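Local atomic coordinates of TraI domain-containing protein (Salmonella typhi, PDB entry 2IPQ), a protein that is of unknown function but probably takes part in conjugal DNA transfer as a TraI-like nickase or helicase, this chain being its C-terminal domain. Residues A[94-99]-A[103-108]; A[24-27]-A[32-35]; A[2-7]-A[73-78]; A[10-15]-A[79-84]. One frame throughout, in Å; residues are numbered along the deposited sequence.

In the fold
The four contacts follow the domain from its helical end to its five-stranded antiparallel sheet. Contacts 3 and 4 both use helix 4-20; their centres lie about 9 Å apart, and Phe76 CD1 reaches to 3.4 Å from Phe11 CE1. Contact 2, about 15 Å from contact 4 between centres, leads from this helix into edge strand 33-36, with Ile24 CD1 3.4 Å from Trp14 O. Contact 1 closes the hairpin of strands 91-96 and 105-114 at the far end, about 31 Å from contact 3 between centres, yet it touches contact 2 through Leu95 CD1 and His34 NE2. This succession is consistent with a winged-helix-like member of the HTH clan.

Contact 1: A[94-99]-A[103-108]; sequences CLYEEP and GRYKKL
Tyr105 lays its CB over one face of the Tyr96 ring, 4.0 Å from the ring centroid and 21° off the normal, a CH-pi contact. The two side chains run side by side in the same direction, but the ring planes stand at 59°, so the pair is neither a stack nor a T. Tyr105 holds CG between its backbone N and carbonyl carbon (chi1 57°), which leaves CB over the Tyr96 face while the Tyr105 ring leads away beyond it. At the edge of the Tyr96 ring lies Gly103 O, 3.6 Å from CD2. Leu95 and Lys106 point to the reverse face of the hairpin, where Leu95 CB meets Leu108 CD1 at 3.9 Å. Near the turn Glu97 and Arg104 grip each other twice: Glu97 N donates to Arg104 O at 3.1 Å, and Arg104 N donates to Glu97 OE2 at 3.2 Å, coming from above the carboxylate plane. The guanidinium may add a weak charge attraction; no N-H points at Glu97 OE1. Further along, Leu95 and Lys106 exchange reciprocal N to O bonds as a hydrogen-bonded antiparallel pair, in a ladder that strand 131-133 flanks. Glu97 OE2 also lies 3.1 Å from Glu98 OE2; two acceptors so close may raise the proton affinity of one carboxylate somewhat, an effect that Arg104 probably reduces.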
loop_
_atom_site.group_PDB
_atom_site.type_symbol
_atom_site.label_atom_id
_atom_site.label_comp_id
_atom_site.label_asym_id
_atom_site.label_seq_id
_atom_site.Cartn_x
_atom_site.Cartn_y
_atom_site.Cartn_z
ATOM N N CYS A 94 -6.032 2.721 11.588
ATOM C CA CYS A 94 -6.689 1.676 12.331
ATOM C C CYS A 94 -7.375 0.793 11.308
ATOM O O CYS A 94 -8.159 1.278 10.494
ATOM C CB CYS A 94 -7.773 2.262 13.258
ATOM S SG CYS A 94 -7.124 3.365 14.504
ATOM N N LEU A 95 -7.097 -0.499 11.349
ATOM C CA LEU A 95 -7.884 -1.410 10.515
ATOM C C LEU A 95 -8.920 -2.138 11.323
ATOM O O LEU A 95 -8.564 -2.944 12.175
ATOM C CB LEU A 95 -6.972 -2.400 9.793
ATOM C CG LEU A 95 -7.649 -3.496 8.974
ATOM C CD1 LEU A 95 -8.174 -2.924 7.660
ATOM C CD2 LEU A 95 -6.667 -4.626 8.732
ATOM N N TYR A 96 -10.199 -1.869 11.053
ATOM C CA TYR A 96 -11.307 -2.523 11.768
ATOM C C TYR A 96 -11.757 -3.804 11.092
ATOM O O TYR A 96 -11.577 -3.948 9.897
ATOM C CB TYR A 96 -12.495 -1.581 11.896
ATOM C CG TYR A 96 -12.219 -0.399 12.764
ATOM C CD1 TYR A 96 -11.617 0.738 12.242
ATOM C CD2 TYR A 96 -12.550 -0.411 14.112
ATOM C CE1 TYR A 96 -11.349 1.843 13.039
ATOM C CE2 TYR A 96 -12.286 0.689 14.922
ATOM C CZ TYR A 96 -11.679 1.812 14.368
ATOM O OH TYR A 96 -11.407 2.915 15.144
ATOM N N GLU A 97 -12.343 -4.724 11.857
ATOM C CA GLU A 97 -13.019 -5.915 11.309
ATOM C C GLU A 97 -14.443 -5.656 10.788
ATOM O O GLU A 97 -14.952 -6.424 9.958
ATOM C CB GLU A 97 -13.111 -6.999 12.387
ATOM C CG GLU A 97 -13.581 -6.434 13.713
ATOM C CD GLU A 97 -14.055 -7.485 14.737
ATOM O OE1 GLU A 97 -13.693 -8.691 14.619
ATOM O OE2 GLU A 97 -14.793 -7.068 15.667
ATOM N N GLU A 98 -15.086 -4.602 11.296
ATOM C CA GLU A 98 -16.499 -4.312 10.992
ATOM C C GLU A 98 -16.524 -3.055 10.117
ATOM O O GLU A 98 -15.738 -2.149 10.339
ATOM C CB GLU A 98 -17.310 -4.076 12.287
ATOM C CG GLU A 98 -17.076 -5.138 13.353
ATOM C CD GLU A 98 -17.915 -4.938 14.648
ATOM O OE1 GLU A 98 -19.066 -4.402 14.622
ATOM O OE2 GLU A 98 -17.411 -5.343 15.717
ATOM N N PRO A 99 -17.417 -3.002 9.118
ATOM C CA PRO A 99 -17.399 -1.820 8.277
ATOM C C PRO A 99 -18.046 -0.665 9.028
ATOM O O PRO A 99 -18.958 -0.887 9.827
ATOM C CB PRO A 99 -18.256 -2.227 7.062
ATOM C CG PRO A 99 -18.599 -3.685 7.254
ATOM C CD PRO A 99 -18.473 -3.948 8.716
ATOM N N GLY A 103 -15.477 -1.920 16.556
ATOM C CA GLY A 103 -15.079 -3.229 17.037
ATOM C C GLY A 103 -13.575 -3.402 17.060
ATOM O O GLY A 103 -12.828 -2.421 17.108
ATOM N N ARG A 104 -13.127 -4.656 17.030
ATOM C CA ARG A 104 -11.705 -4.954 17.112
ATOM C C ARG A 104 -11.015 -4.280 15.948
ATOM O O ARG A 104 -11.559 -4.199 14.851
ATOM C CB ARG A 104 -11.428 -6.464 17.067
ATOM C CG ARG A 104 -11.960 -7.225 18.273
ATOM C CD ARG A 104 -11.686 -8.720 18.119
ATOM N NE ARG A 104 -10.558 -8.959 17.218
ATOM C CZ ARG A 104 -9.795 -10.052 17.236
ATOM N NH1 ARG A 104 -10.038 -11.025 18.112
ATOM N NH2 ARG A 104 -8.786 -10.168 16.374
ATOM N N TYR A 105 -9.809 -3.803 16.204
ATOM C CA TYR A 105 -9.040 -3.177 15.191
ATOM C C TYR A 105 -7.594 -3.598 15.361
ATOM O O TYR A 105 -7.195 -4.163 16.395
ATOM C CB TYR A 105 -9.178 -1.660 15.300
ATOM C CG TYR A 105 -8.762 -1.141 16.657
ATOM C CD1 TYR A 105 -7.418 -0.904 16.953
ATOM C CD2 TYR A 105 -9.706 -0.906 17.642
ATOM C CE1 TYR A 105 -7.031 -0.432 18.212
ATOM C CE2 TYR A 105 -9.341 -0.438 18.892
ATOM C CZ TYR A 105 -8.006 -0.200 19.173
ATOM O OH TYR A 105 -7.669 0.255 20.415
ATOM N N LYS A 106 -6.816 -3.319 14.322
ATOM C CA LYS A 106 -5.390 -3.469 14.381
ATOM C C LYS A 106 -4.810 -2.160 13.876
ATOM O O LYS A 106 -5.309 -1.539 12.930
ATOM C CB LYS A 106 -4.943 -4.681 13.565
ATOM C CG LYS A 106 -3.653 -4.518 12.847
ATOM C CD LYS A 106 -2.873 -5.841 12.747
ATOM C CE LYS A 106 -3.545 -6.847 11.810
ATOM N NZ LYS A 106 -4.818 -7.315 12.407
ATOM N N LYS A 107 -3.774 -1.725 14.558
ATOM C CA LYS A 107 -3.108 -0.502 14.195
ATOM C C LYS A 107 -2.002 -0.820 13.216
ATOM O O LYS A 107 -1.223 -1.750 13.438
ATOM C CB LYS A 107 -2.571 0.190 15.437
ATOM C CG LYS A 107 -2.958 1.641 15.455
ATOM C CD LYS A 107 -3.808 1.938 16.607
ATOM C CE LYS A 107 -4.815 3.019 16.255
ATOM N NZ LYS A 107 -6.114 2.741 16.989
ATOM N N LEU A 108 -1.952 -0.064 12.122
ATOM C CA LEU A 108 -1.027 -0.325 11.044
ATOM C C LEU A 108 -0.311 0.981 10.697
ATOM O O LEU A 108 -0.805 2.066 10.998
ATOM C CB LEU A 108 -1.810 -0.763 9.799
ATOM C CG LEU A 108 -2.674 -2.017 9.778
ATOM C CD1 LEU A 108 -3.374 -2.056 8.413
ATOM C CD2 LEU A 108 -1.798 -3.252 10.017
#

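Contact 2: A[24-27]-A[32-35]; sequences IPVN and CVHL
Asn27 ties itself to strand 33-35 with two hydrogen bonds, one from its backbone and one to its side chain. Its N donates to Val33 O at 2.9 Å, in the carbonyl plane, while OD1 accepts from Leu35 N at 2.9 Å and 165°, again in plane. With CG beside its own backbone N (chi1 -74°), the amide folds back over the strand although CB starts away from it. A water supplies a third polar link, donating a hydrogen bond to Pro25 O and accepting one from Cys32 N, both at 2.8 Å. Apolar contacts lie alongside: Ile24 CG2 meets Val33 CG2 at 4.0 Å, and the Val26 branch CG2 touches both Val33 CG1 (3.8 Å) and, from another side, Leu35 CD1, where 3.3 Å is tight for two carbons. The His34 ring takes Asn27 N over one face, 3.8 Å above the plane; its nitrogens bond to Ser128 OG through ND1 and to Ala31 O through NE2, which fixes the ring's rotation. The chemistry implies that the Asn27 side chain stands in for a backbone carbonyl, so a loop without regular secondary structure can satisfy an edge-strand N-H.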
loop_
_atom_site.group_PDB
_atom_site.type_symbol
_atom_site.label_atom_id
_atom_site.label_comp_id
_atom_site.label_asym_id
_atom_site.label_seq_id
_atom_site.Cartn_x
_atom_site.Cartn_y
_atom_site.Cartn_z
ATOM N N ILE A 24 -4.149 -8.031 -6.804
ATOM C CA ILE A 24 -3.708 -7.917 -5.404
ATOM C C ILE A 24 -4.950 -7.523 -4.589
ATOM O O ILE A 24 -5.602 -6.550 -4.937
ATOM C CB ILE A 24 -2.600 -6.815 -5.286
ATOM C CG1 ILE A 24 -1.288 -7.274 -5.933
ATOM C CG2 ILE A 24 -2.324 -6.387 -3.845
ATOM C CD1 ILE A 24 -0.400 -6.089 -6.361
ATOM N N PRO A 25 -5.296 -8.290 -3.524
ATOM C CA PRO A 25 -6.452 -7.946 -2.677
ATOM C C PRO A 25 -6.420 -6.537 -2.054
ATOM O O PRO A 25 -5.397 -6.075 -1.569
ATOM C CB PRO A 25 -6.414 -9.008 -1.579
ATOM C CG PRO A 25 -5.750 -10.211 -2.280
ATOM C CD PRO A 25 -4.642 -9.531 -3.068
ATOM N N VAL A 26 -7.564 -5.869 -2.061
ATOM C CA VAL A 26 -7.614 -4.465 -1.673
ATOM C C VAL A 26 -8.939 -4.362 -0.873
ATOM O O VAL A 26 -9.898 -5.035 -1.221
ATOM C CB VAL A 26 -7.558 -3.597 -2.994
ATOM C CG1 VAL A 26 -8.831 -3.782 -3.840
ATOM C CG2 VAL A 26 -7.273 -2.163 -2.730
ATOM N N ASN A 27 -8.989 -3.559 0.201
ATOM C CA ASN A 27 -10.261 -3.093 0.753
ATOM C C ASN A 27 -11.004 -4.158 1.512
ATOM O O ASN A 27 -12.243 -4.162 1.587
ATOM C CB ASN A 27 -11.154 -2.532 -0.350
ATOM C CG ASN A 27 -10.700 -1.190 -0.824
ATOM O OD1 ASN A 27 -9.750 -0.609 -0.276
ATOM N ND2 ASN A 27 -11.357 -0.678 -1.859
ATOM N N CYS A 32 -3.601 -5.859 2.573
ATOM C CA CYS A 32 -2.560 -4.903 2.925
ATOM C C CYS A 32 -2.737 -3.561 2.216
ATOM O O CYS A 32 -2.097 -2.566 2.583
ATOM C CB CYS A 32 -1.167 -5.475 2.634
ATOM S SG CYS A 32 -0.741 -6.805 3.758
ATOM N N VAL A 33 -3.599 -3.550 1.202
ATOM C CA VAL A 33 -3.830 -2.371 0.398
ATOM C C VAL A 33 -5.251 -1.890 0.623
ATOM O O VAL A 33 -6.211 -2.687 0.579
ATOM C CB VAL A 33 -3.557 -2.624 -1.122
ATOM C CG1 VAL A 33 -3.656 -1.286 -1.920
ATOM C CG2 VAL A 33 -2.130 -3.238 -1.338
ATOM N N HIS A 34 -5.379 -0.586 0.882
ATOM C CA HIS A 34 -6.667 0.041 1.120
ATOM C C HIS A 34 -6.758 1.399 0.451
ATOM O O HIS A 34 -5.871 2.248 0.597
ATOM C CB HIS A 34 -6.885 0.178 2.615
ATOM C CG HIS A 34 -7.160 -1.130 3.281
ATOM N ND1 HIS A 34 -8.446 -1.604 3.493
ATOM C CD2 HIS A 34 -6.318 -2.078 3.764
ATOM C CE1 HIS A 34 -8.380 -2.788 4.078
ATOM N NE2 HIS A 34 -7.103 -3.097 4.252
ATOM N N LEU A 35 -7.827 1.618 -0.294
ATOM C CA LEU A 35 -8.094 2.934 -0.888
ATOM C C LEU A 35 -8.734 3.869 0.125
ATOM O O LEU A 35 -9.635 3.452 0.875
ATOM C CB LEU A 35 -9.025 2.778 -2.083
ATOM C CG LEU A 35 -8.261 2.443 -3.367
ATOM C CD1 LEU A 35 -7.885 0.978 -3.395
ATOM C CD2 LEU A 35 -9.029 2.863 -4.619
HETATM O O HOH W 1 -3.413 -7.065 0.065
#

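Contact 3: A[2-7]-A[73-78]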
loop_
_atom_site.group_PDB
_atom_site.type_symbol
_atom_site.label_atom_id
_atom_site.label_comp_id
_atom_site.label_asym_id
_atom_site.label_seq_id
_atom_site.Cartn_x
_atom_site.Cartn_y
_atom_site.Cartn_z
ATOM N N LEU A 2 19.789 -9.018 -8.894
ATOM C CA LEU A 2 19.106 -7.699 -9.118
ATOM C C LEU A 2 19.846 -6.523 -8.478
ATOM O O LEU A 2 20.838 -6.707 -7.775
ATOM C CB LEU A 2 17.665 -7.746 -8.598
ATOM C CG LEU A 2 16.658 -8.560 -9.417
ATOM C CD1 LEU A 2 15.743 -9.369 -8.494
ATOM C CD2 LEU A 2 15.849 -7.655 -10.331
ATOM N N SER A 3 19.351 -5.314 -8.728
ATOM C CA SER A 3 19.979 -4.106 -8.212
ATOM C C SER A 3 18.903 -3.152 -7.699
ATOM O O SER A 3 17.739 -3.253 -8.077
ATOM C CB SER A 3 20.809 -3.419 -9.304
ATOM O OG SER A 3 19.985 -2.823 -10.302
ATOM N N SER A 4 19.306 -2.223 -6.842
ATOM C CA SER A 4 18.381 -1.267 -6.253
ATOM C C SER A 4 17.417 -0.660 -7.282
ATOM O O SER A 4 16.231 -0.486 -7.005
ATOM C CB SER A 4 19.150 -0.175 -5.491
ATOM O OG SER A 4 18.276 0.696 -4.780
ATOM N N THR A 5 17.919 -0.338 -8.469
ATOM C CA THR A 5 17.055 0.177 -9.527
ATOM C C THR A 5 16.078 -0.878 -10.049
ATOM O O THR A 5 14.889 -0.610 -10.178
ATOM C CB THR A 5 17.859 0.788 -10.664
ATOM O OG1 THR A 5 18.667 1.837 -10.123
ATOM C CG2 THR A 5 16.929 1.377 -11.726
ATOM N N GLU A 6 16.589 -2.074 -10.330
ATOM C CA GLU A 6 15.802 -3.145 -10.919
ATOM C C GLU A 6 14.753 -3.658 -9.938
ATOM O O GLU A 6 13.586 -3.850 -10.286
ATOM C CB GLU A 6 16.720 -4.289 -11.363
ATOM N N LEU A 7 15.190 -3.876 -8.709
ATOM C CA LEU A 7 14.334 -4.311 -7.625
ATOM C C LEU A 7 13.194 -3.314 -7.328
ATOM O O LEU A 7 12.042 -3.698 -7.177
ATOM C CB LEU A 7 15.189 -4.550 -6.379
ATOM C CG LEU A 7 14.498 -5.133 -5.151
ATOM C CD1 LEU A 7 13.727 -6.379 -5.568
ATOM C CD2 LEU A 7 15.515 -5.455 -4.087
ATOM N N GLN A 73 12.145 -2.360 0.253
ATOM C CA GLN A 73 11.699 -1.080 0.800
ATOM C C GLN A 73 12.620 0.102 0.473
ATOM O O GLN A 73 12.156 1.147 0.001
ATOM C CB GLN A 73 11.493 -1.176 2.305
ATOM C CG GLN A 73 11.225 0.166 2.976
ATOM C CD GLN A 73 10.567 -0.017 4.328
ATOM O OE1 GLN A 73 10.716 -1.066 4.950
ATOM N NE2 GLN A 73 9.829 0.991 4.784
ATOM N N ALA A 74 13.921 -0.062 0.716
ATOM C CA ALA A 74 14.883 0.928 0.289
ATOM C C ALA A 74 14.790 1.196 -1.226
ATOM O O ALA A 74 14.828 2.359 -1.685
ATOM C CB ALA A 74 16.326 0.508 0.685
ATOM N N ALA A 75 14.689 0.129 -2.011
ATOM C CA ALA A 75 14.651 0.313 -3.454
ATOM C C ALA A 75 13.345 1.038 -3.801
ATOM O O ALA A 75 13.321 1.968 -4.608
ATOM C CB ALA A 75 14.777 -1.008 -4.182
ATOM N N PHE A 76 12.257 0.630 -3.187
ATOM C CA PHE A 76 10.984 1.309 -3.443
ATOM C C PHE A 76 11.043 2.805 -3.114
ATOM O O PHE A 76 10.599 3.620 -3.906
ATOM C CB PHE A 76 9.857 0.686 -2.643
ATOM C CG PHE A 76 8.574 1.471 -2.714
ATOM C CD1 PHE A 76 7.934 1.669 -3.940
ATOM C CD2 PHE A 76 8.015 2.019 -1.561
ATOM C CE1 PHE A 76 6.747 2.395 -4.015
ATOM C CE2 PHE A 76 6.822 2.765 -1.622
ATOM C CZ PHE A 76 6.193 2.939 -2.851
ATOM N N GLU A 77 11.564 3.163 -1.944
ATOM C CA GLU A 77 11.535 4.572 -1.529
ATOM C C GLU A 77 12.340 5.482 -2.431
ATOM O O GLU A 77 12.020 6.668 -2.576
ATOM C CB GLU A 77 12.013 4.742 -0.095
ATOM C CG GLU A 77 10.962 4.374 0.964
ATOM C CD GLU A 77 11.404 4.810 2.354
ATOM O OE1 GLU A 77 12.540 5.339 2.468
ATOM O OE2 GLU A 77 10.632 4.634 3.319
ATOM N N LYS A 78 13.386 4.928 -3.039
ATOM C CA LYS A 78 14.267 5.697 -3.917
ATOM C C LYS A 78 13.524 6.189 -5.157
ATOM O O LYS A 78 13.992 7.066 -5.860
ATOM C CB LYS A 78 15.501 4.871 -4.301
ATOM C CG LYS A 78 16.559 4.850 -3.190
ATOM C CD LYS A 78 17.617 3.753 -3.359
ATOM C CE LYS A 78 18.950 4.156 -2.682
ATOM N NZ LYS A 78 18.910 3.999 -1.181
#
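Between Ser4 and Ala75 no ring intervenes; the one aromatic group of the two segments, the Phe76 ring, starts from the side of its helix that faces away from 2-7 and meets Phe11 and Tyr111 edge-to-face. The Gln73 amide is held at both ends, its OE1 by Lys69 NZ and its NE2 by Tyr111 OH, while Glu77 OE2 takes a salt bridge from Arg89 NE and a hydrogen bond with the same Tyr111 OH. The interface itself is made by Ser4, Leu7 CB, the Ala75 methyl and the aliphatic chain of Lys78. Ala75 directs its methyl at the first turn of helix 4-20, where CB lies 3.2 Å from Ser4 O; this small side chain permits a Ser4 CA to Ala75 CA distance of 4.9 Å, and no hydrogen bond crosses. Leu7 CB flanks the same methyl at 4.2 Å. Ser4 swings OG away from its backbone N (chi1 -174°) and sets it against the aliphatic part of Lys78, with OG to CD at 3.4 Å. Lys78 runs extended as far as CE and bends only at its last torsion (77°). Behind this, Ser3 is the N-cap of the helix: its OG accepts a long, weak bond from Glu6 N, 3.5 Å, and its O takes Leu7 N at 2.7 Å. The contact thus joins the beginning of helix 4-20 to the last turn of helix 68-77, with Leu7 also resting on Gln71 and Val72 and helix 46-54 lying against Gln73 and Phe76 through Phe48.

Contact 4: A[10-15]-A[79-84]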
loop_
_atom_site.group_PDB
_atom_site.type_symbol
_atom_site.label_atom_id
_atom_site.label_comp_id
_atom_site.label_asym_id
_atom_site.label_seq_id
_atom_site.Cartn_x
_atom_site.Cartn_y
_atom_site.Cartn_z
ATOM N N LEU A 10 10.785 -3.616 -10.242
ATOM C CA LEU A 10 10.073 -4.877 -10.109
ATOM C C LEU A 10 8.957 -4.732 -9.095
ATOM O O LEU A 10 7.810 -5.109 -9.353
ATOM C CB LEU A 10 11.026 -5.953 -9.615
ATOM C CG LEU A 10 10.945 -7.342 -10.243
ATOM C CD1 LEU A 10 11.719 -8.322 -9.381
ATOM C CD2 LEU A 10 9.502 -7.803 -10.441
ATOM N N PHE A 11 9.285 -4.194 -7.924
ATOM C CA PHE A 11 8.289 -4.104 -6.891
ATOM C C PHE A 11 7.159 -3.160 -7.310
ATOM O O PHE A 11 5.980 -3.437 -7.083
ATOM C CB PHE A 11 8.877 -3.624 -5.568
ATOM C CG PHE A 11 7.823 -3.137 -4.615
ATOM C CD1 PHE A 11 7.430 -1.812 -4.612
ATOM C CD2 PHE A 11 7.211 -4.008 -3.747
ATOM C CE1 PHE A 11 6.427 -1.372 -3.729
ATOM C CE2 PHE A 11 6.209 -3.578 -2.866
ATOM C CZ PHE A 11 5.828 -2.245 -2.864
ATOM N N TRP A 12 7.514 -2.035 -7.919
ATOM C CA TRP A 12 6.516 -1.026 -8.257
ATOM C C TRP A 12 5.657 -1.518 -9.444
ATOM O O TRP A 12 4.427 -1.331 -9.483
ATOM C CB TRP A 12 7.231 0.280 -8.604
ATOM C CG TRP A 12 6.343 1.288 -9.238
ATOM C CD1 TRP A 12 6.382 1.714 -10.526
ATOM C CD2 TRP A 12 5.278 2.011 -8.602
ATOM N NE1 TRP A 12 5.407 2.658 -10.739
ATOM C CE2 TRP A 12 4.711 2.852 -9.573
ATOM C CE3 TRP A 12 4.743 2.014 -7.305
ATOM C CZ2 TRP A 12 3.636 3.700 -9.295
ATOM C CZ3 TRP A 12 3.679 2.854 -7.022
ATOM C CH2 TRP A 12 3.134 3.687 -8.017
ATOM N N SER A 13 6.320 -2.153 -10.408
ATOM C CA SER A 13 5.642 -2.808 -11.509
ATOM C C SER A 13 4.649 -3.878 -11.032
ATOM O O SER A 13 3.528 -3.974 -11.535
ATOM C CB SER A 13 6.684 -3.435 -12.449
ATOM O OG SER A 13 6.040 -4.242 -13.408
ATOM N N TRP A 14 5.062 -4.684 -10.052
ATOM C CA TRP A 14 4.190 -5.706 -9.462
ATOM C C TRP A 14 2.981 -5.098 -8.737
ATOM O O TRP A 14 1.844 -5.560 -8.888
ATOM C CB TRP A 14 5.007 -6.601 -8.513
ATOM C CG TRP A 14 4.175 -7.460 -7.551
ATOM C CD1 TRP A 14 3.707 -8.729 -7.766
ATOM C CD2 TRP A 14 3.734 -7.086 -6.240
ATOM N NE1 TRP A 14 2.993 -9.167 -6.667
ATOM C CE2 TRP A 14 3.001 -8.176 -5.715
ATOM C CE3 TRP A 14 3.895 -5.931 -5.451
ATOM C CZ2 TRP A 14 2.426 -8.149 -4.436
ATOM C CZ3 TRP A 14 3.320 -5.904 -4.188
ATOM C CH2 TRP A 14 2.594 -7.014 -3.691
ATOM N N LEU A 15 3.228 -4.076 -7.931
ATOM C CA LEU A 15 2.168 -3.431 -7.130
ATOM C C LEU A 15 1.181 -2.722 -8.055
ATOM O O LEU A 15 -0.046 -2.858 -7.941
ATOM C CB LEU A 15 2.789 -2.356 -6.213
ATOM C CG LEU A 15 2.019 -1.718 -5.039
ATOM C CD1 LEU A 15 1.586 -0.331 -5.346
ATOM C CD2 LEU A 15 0.864 -2.570 -4.474
HETATM N N MSE A 79 12.349 5.626 -5.418
HETATM C CA MSE A 79 11.620 5.978 -6.618
HETATM C C MSE A 79 10.656 7.122 -6.405
HETATM O O MSE A 79 10.197 7.746 -7.373
HETATM C CB MSE A 79 10.866 4.780 -7.135
HETATM C CG MSE A 79 11.765 3.637 -7.524
HETATM SE SE MSE A 79 10.564 2.166 -7.837
HETATM C CE MSE A 79 10.226 2.577 -9.779
ATOM N N ARG A 80 10.346 7.398 -5.144
ATOM C CA ARG A 80 9.604 8.605 -4.821
ATOM C C ARG A 80 8.206 8.575 -5.447
ATOM O O ARG A 80 7.779 9.540 -6.051
ATOM C CB ARG A 80 10.374 9.823 -5.343
ATOM C CG ARG A 80 11.832 9.771 -4.962
ATOM C CD ARG A 80 12.474 11.177 -4.989
ATOM N NE ARG A 80 13.926 11.047 -4.652
ATOM C CZ ARG A 80 14.426 11.597 -3.538
ATOM N NH1 ARG A 80 15.758 11.448 -3.304
ATOM N NH2 ARG A 80 13.592 12.314 -2.659
ATOM N N LYS A 81 7.495 7.468 -5.303
ATOM C CA LYS A 81 6.085 7.429 -5.703
ATOM C C LYS A 81 5.161 7.724 -4.523
ATOM O O LYS A 81 3.996 8.130 -4.708
ATOM C CB LYS A 81 5.727 6.062 -6.305
ATOM C CG LYS A 81 6.717 5.526 -7.327
ATOM C CD LYS A 81 6.696 6.375 -8.582
ATOM C CE LYS A 81 6.764 5.516 -9.799
ATOM N NZ LYS A 81 7.235 6.308 -10.945
ATOM N N HIS A 82 5.674 7.510 -3.314
ATOM C CA HIS A 82 4.863 7.629 -2.108
ATOM C C HIS A 82 4.661 9.103 -1.759
ATOM O O HIS A 82 5.478 9.977 -2.105
ATOM C CB HIS A 82 5.468 6.843 -0.935
ATOM C CG HIS A 82 6.871 7.240 -0.576
ATOM N ND1 HIS A 82 7.962 6.947 -1.372
ATOM C CD2 HIS A 82 7.360 7.900 0.501
ATOM C CE1 HIS A 82 9.059 7.419 -0.801
ATOM N NE2 HIS A 82 8.720 8.006 0.333
ATOM N N ARG A 83 3.565 9.395 -1.073
ATOM C CA ARG A 83 3.379 10.744 -0.575
ATOM C C ARG A 83 4.369 11.067 0.569
ATOM O O ARG A 83 4.574 10.283 1.496
ATOM C CB ARG A 83 1.925 10.934 -0.168
ATOM C CG ARG A 83 1.616 12.196 0.578
ATOM C CD ARG A 83 0.206 12.132 1.214
ATOM N NE ARG A 83 -0.323 13.482 1.457
ATOM C CZ ARG A 83 -1.197 13.789 2.416
ATOM N NH1 ARG A 83 -1.647 12.857 3.233
ATOM N NH2 ARG A 83 -1.616 15.038 2.566
ATOM N N VAL A 84 4.990 12.229 0.493
ATOM C CA VAL A 84 5.786 12.729 1.594
ATOM C C VAL A 84 5.253 14.109 1.886
ATOM O O VAL A 84 5.331 15.025 1.064
ATOM C CB VAL A 84 7.307 12.814 1.258
ATOM C CG1 VAL A 84 8.074 13.478 2.416
ATOM C CG2 VAL A 84 7.888 11.440 0.970
#
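Trp12 and Met79 bring the two backbones no nearer than 8.8 Å (CA to CA), the chain leaving its helix at Arg80 with a positive phi of 63°, so side chains alone span the gap. The main one is Lys81, whose aliphatic chain lies across one face of the Trp12 indole. Its CB sits 3.9 Å from CZ3 and also near CH2, its CG faces CD2 at 4.0 Å, and its CE reaches the five-membered ring, 3.6 Å from the centroid and 28° off the normal. This is a CH-pi contact over the face; CE comes to 3.3 Å from NE1, whereas the amine NZ stays 4.1 Å from that nitrogen. Bends at the second and third torsions let the lysine follow the indole. Trp12, with CG opposite its backbone N across the CA-CB bond (chi1 168°), sends the ring out from helix 4-20 toward the loop. The contact so joins that helix to the loop between helix 68-77 and the 91-96/105-114 hairpin, which may be the wing if the domain is winged-helix-like, as its HTH-clan membership suggests. Met79, built as selenomethionine, adds an oblique Met-aromatic contact, SE lying 5.3 Å from the centroid of the Trp12 five-membered ring. Separately, SE packs against Trp12 CB at 3.9 Å. Phe76 of helix 68-77, together with Glu117 and Ile118 of helix 115-118, also touches the Trp12 side chain.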